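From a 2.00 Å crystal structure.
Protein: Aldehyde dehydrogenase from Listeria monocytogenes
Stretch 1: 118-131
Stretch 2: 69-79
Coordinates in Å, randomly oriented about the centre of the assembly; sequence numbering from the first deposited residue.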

# COMPACT_ATOMS: atom_id res chain seq x y z
N SER A 118 3.61 1.42 -23.65
CA SER A 118 4.36 1.55 -24.91
C SER A 118 5.22 2.81 -24.98
O SER A 118 6.07 2.94 -25.86
CB SER A 118 3.42 1.50 -26.13
OG SER A 118 2.47 2.56 -26.09
N THR A 119 5.00 3.74 -24.05
CA THR A 119 5.70 5.03 -24.02
C THR A 119 7.13 4.89 -23.50
O THR A 119 8.07 5.43 -24.08
CB THR A 119 4.90 6.09 -23.22
OG1 THR A 119 4.65 5.61 -21.90
CG2 THR A 119 3.57 6.41 -23.92
N ASN A 120 7.31 4.13 -22.41
CA ASN A 120 8.64 3.88 -21.83
C ASN A 120 8.99 2.38 -21.72
O ASN A 120 9.39 1.93 -20.65
CB ASN A 120 8.77 4.55 -20.44
CG ASN A 120 8.42 6.05 -20.44
OD1 ASN A 120 8.83 6.80 -21.32
ND2 ASN A 120 7.71 6.50 -19.40
N PRO A 121 8.90 1.61 -22.84
CA PRO A 121 8.74 0.14 -22.70
C PRO A 121 9.95 -0.68 -22.25
O PRO A 121 9.79 -1.52 -21.37
CB PRO A 121 8.31 -0.30 -24.10
CG PRO A 121 8.83 0.76 -25.03
CD PRO A 121 8.98 2.03 -24.25
N THR A 122 11.12 -0.43 -22.82
CA THR A 122 12.31 -1.21 -22.50
C THR A 122 12.93 -0.75 -21.18
O THR A 122 13.35 -1.57 -20.37
CB THR A 122 13.37 -1.15 -23.64
OG1 THR A 122 13.76 0.21 -23.87
CG2 THR A 122 12.78 -1.74 -24.91
N SER A 123 12.95 0.57 -20.97
CA SER A 123 13.46 1.17 -19.74
C SER A 123 12.63 0.77 -18.50
O SER A 123 13.17 0.55 -17.42
CB SER A 123 13.53 2.71 -19.87
OG SER A 123 12.29 3.27 -20.28
N THR A 124 11.32 0.65 -18.68
CA THR A 124 10.45 0.24 -17.57
C THR A 124 10.68 -1.23 -17.18
O THR A 124 10.74 -1.56 -15.98
CB THR A 124 8.94 0.54 -17.85
OG1 THR A 124 8.77 1.93 -18.18
CG2 THR A 124 8.08 0.24 -16.63
N VAL A 125 10.81 -2.11 -18.17
CA VAL A 125 11.13 -3.52 -17.92
C VAL A 125 12.42 -3.68 -17.14
O VAL A 125 12.45 -4.38 -16.12
CB VAL A 125 11.19 -4.36 -19.23
CG1 VAL A 125 11.78 -5.76 -18.96
CG2 VAL A 125 9.82 -4.50 -19.84
N ILE A 126 13.48 -3.02 -17.59
CA ILE A 126 14.80 -3.13 -16.95
C ILE A 126 14.69 -2.74 -15.49
O ILE A 126 15.12 -3.49 -14.62
CB ILE A 126 15.88 -2.28 -17.69
CG1 ILE A 126 16.26 -2.95 -19.01
CG2 ILE A 126 17.14 -2.12 -16.83
CD1 ILE A 126 16.93 -2.00 -20.05
N TYR A 127 14.10 -1.58 -15.25
CA TYR A 127 13.95 -0.99 -13.93
C TYR A 127 13.10 -1.84 -12.97
O TYR A 127 13.52 -2.08 -11.86
CB TYR A 127 13.40 0.44 -14.06
CG TYR A 127 12.46 0.87 -12.96
CD1 TYR A 127 12.94 1.27 -11.71
CD2 TYR A 127 11.08 0.90 -13.17
CE1 TYR A 127 12.06 1.66 -10.68
CE2 TYR A 127 10.19 1.29 -12.15
CZ TYR A 127 10.69 1.67 -10.92
OH TYR A 127 9.80 2.06 -9.93
N LYS A 128 11.93 -2.30 -13.43
CA LYS A 128 11.02 -3.12 -12.61
C LYS A 128 11.64 -4.46 -12.24
O LYS A 128 11.47 -4.93 -11.13
CB LYS A 128 9.68 -3.36 -13.31
CG LYS A 128 8.80 -2.14 -13.43
CD LYS A 128 7.36 -2.51 -13.82
CE LYS A 128 6.44 -1.27 -13.68
NZ LYS A 128 5.12 -1.41 -14.34
N THR A 129 12.36 -5.05 -13.20
CA THR A 129 13.04 -6.32 -13.01
C THR A 129 14.06 -6.17 -11.89
O THR A 129 14.02 -6.92 -10.92
CB THR A 129 13.71 -6.80 -14.30
OG1 THR A 129 12.73 -7.06 -15.29
CG2 THR A 129 14.51 -8.09 -14.05
N LEU A 130 14.93 -5.17 -12.03
CA LEU A 130 15.99 -4.89 -11.07
C LEU A 130 15.47 -4.71 -9.65
O LEU A 130 16.03 -5.29 -8.72
CB LEU A 130 16.73 -3.62 -11.46
CG LEU A 130 17.79 -3.72 -12.55
CD1 LEU A 130 18.05 -2.35 -13.09
CD2 LEU A 130 19.05 -4.34 -12.01
N ILE A 131 14.42 -3.91 -9.49
CA ILE A 131 13.86 -3.67 -8.16
C ILE A 131 13.07 -4.87 -7.55
O ILE A 131 13.18 -5.13 -6.35
CB ILE A 131 13.08 -2.31 -8.07
CG1 ILE A 131 11.82 -2.30 -8.95
CG2 ILE A 131 14.03 -1.15 -8.44
CD1 ILE A 131 10.88 -1.17 -8.66
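Stretch 2 (69-79) DKVIKNVFASK

Two helices can pack closely along their length when small residues line the seam, and this pair from a Listeria aldehyde dehydrogenase is a clear example. Stretch 2 is helical from D69 to K79, with a wider pi-type turn at 76-79, and it runs beside the helix that begins at P121. The two N-to-C directions differ by only 2°, so the helices are parallel, and their axes approach to 8.2 Å. The register repeats after about one turn: the CA atoms of S123 and N74 lie 4.8 Å apart, as do those of Y127 and A77.

The close approach centres on S123 and A77, both of which point toward the opposing helix. The CB of A77 rests 3.1 Å from the backbone O of S123, while the CB of S123 comes within 3.4 Å of the O of K73.

Apolar contacts extend this seam toward the C-terminal end. The CG2 of I126 lies 4.0 Å from the CB of A77 and 3.9 Å from the CB of S78, and the CB of Y127 packs 4.1 Å from the CB of A77. The CD1 of L130 approaches the O of A77 to 3.2 Å; that carbonyl oxygen is buried without a polar partner.

Polar contacts gather at the other end, where stretch 1 enters its helix. The NZ of K73 donates a 2.6 Å hydrogen bond to the OD1 of N120 and a weak one, 3.4 Å, to the O of T119, tying a lysine to the loop before the first turn. Two residues after N120, the OG1 of T122 donates to the OD1 of N74 at 2.9 Å. A water adds a bridge, accepting from the NZ of K70 at 2.9 Å and donating to the O of S118 at 2.7 Å.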

# COMPACT_ATOMS: atom_id res chain seq x y z
N ASP A 69 17.33 9.71 -27.08
CA ASP A 69 16.69 9.88 -25.78
C ASP A 69 16.29 8.57 -25.09
O ASP A 69 16.43 8.46 -23.87
CB ASP A 69 15.49 10.83 -25.90
CG ASP A 69 15.91 12.30 -26.18
OD1 ASP A 69 17.11 12.64 -26.08
OD2 ASP A 69 15.03 13.11 -26.49
N LYS A 70 15.81 7.60 -25.86
CA LYS A 70 15.50 6.26 -25.35
C LYS A 70 16.74 5.48 -24.90
O LYS A 70 16.63 4.60 -24.03
CB LYS A 70 14.73 5.45 -26.40
CG LYS A 70 13.22 5.56 -26.33
CD LYS A 70 12.60 5.40 -27.71
CE LYS A 70 11.18 4.84 -27.63
NZ LYS A 70 10.33 5.59 -26.63
N VAL A 71 17.90 5.78 -25.48
CA VAL A 71 19.18 5.19 -25.03
C VAL A 71 19.50 5.69 -23.62
O VAL A 71 19.84 4.89 -22.74
CB VAL A 71 20.38 5.46 -26.00
CG1 VAL A 71 21.71 4.99 -25.42
CG2 VAL A 71 20.16 4.81 -27.35
N ILE A 72 19.37 6.99 -23.40
CA ILE A 72 19.51 7.61 -22.06
C ILE A 72 18.54 6.99 -21.02
O ILE A 72 18.93 6.74 -19.87
CB ILE A 72 19.34 9.16 -22.16
CG1 ILE A 72 20.48 9.78 -22.98
CG2 ILE A 72 19.30 9.82 -20.78
CD1 ILE A 72 20.12 11.13 -23.58
N LYS A 73 17.31 6.70 -21.44
CA LYS A 73 16.30 6.10 -20.55
C LYS A 73 16.69 4.68 -20.20
O LYS A 73 16.45 4.22 -19.08
CB LYS A 73 14.94 6.09 -21.22
CG LYS A 73 14.32 7.46 -21.37
CD LYS A 73 13.24 7.45 -22.43
CE LYS A 73 12.00 6.76 -21.95
NZ LYS A 73 10.89 6.86 -22.92
N ASN A 74 17.30 4.00 -21.16
CA ASN A 74 17.83 2.67 -20.94
C ASN A 74 19.03 2.67 -20.03
O ASN A 74 19.16 1.77 -19.19
CB ASN A 74 18.11 1.97 -22.27
CG ASN A 74 16.87 1.33 -22.85
OD1 ASN A 74 15.87 1.16 -22.16
ND2 ASN A 74 16.94 0.93 -24.11
N VAL A 75 19.88 3.70 -20.15
CA VAL A 75 21.01 3.97 -19.24
C VAL A 75 20.53 4.27 -17.82
O VAL A 75 21.10 3.76 -16.84
CB VAL A 75 21.92 5.14 -19.76
CG1 VAL A 75 22.93 5.61 -18.71
CG2 VAL A 75 22.67 4.72 -21.01
N PHE A 76 19.52 5.12 -17.72
CA PHE A 76 18.93 5.50 -16.44
C PHE A 76 18.37 4.26 -15.73
O PHE A 76 18.77 3.97 -14.61
CB PHE A 76 17.85 6.57 -16.62
CG PHE A 76 17.08 6.86 -15.37
CD1 PHE A 76 17.63 7.64 -14.37
CD2 PHE A 76 15.79 6.34 -15.19
CE1 PHE A 76 16.93 7.88 -13.20
CE2 PHE A 76 15.09 6.59 -14.03
CZ PHE A 76 15.66 7.35 -13.03
N ALA A 77 17.50 3.52 -16.42
CA ALA A 77 16.88 2.29 -15.91
C ALA A 77 17.86 1.20 -15.47
O ALA A 77 17.55 0.41 -14.57
CB ALA A 77 15.97 1.73 -16.93
N SER A 78 19.02 1.14 -16.13
CA SER A 78 20.04 0.16 -15.79
C SER A 78 21.05 0.75 -14.79
O SER A 78 21.00 0.41 -13.60
CB SER A 78 20.69 -0.46 -17.05
OG SER A 78 21.29 0.51 -17.89
N LYS A 79 21.91 1.66 -15.25
CA LYS A 79 23.01 2.18 -14.41
C LYS A 79 22.58 3.00 -13.19
O LYS A 79 23.13 2.80 -12.11
CB LYS A 79 24.02 2.98 -15.25
CG LYS A 79 25.01 2.12 -16.00
CD LYS A 79 26.13 1.59 -15.10
CE LYS A 79 26.49 0.15 -15.46
NZ LYS A 79 25.42 -0.81 -15.00
O HOH W 1 8.00 4.08 -27.31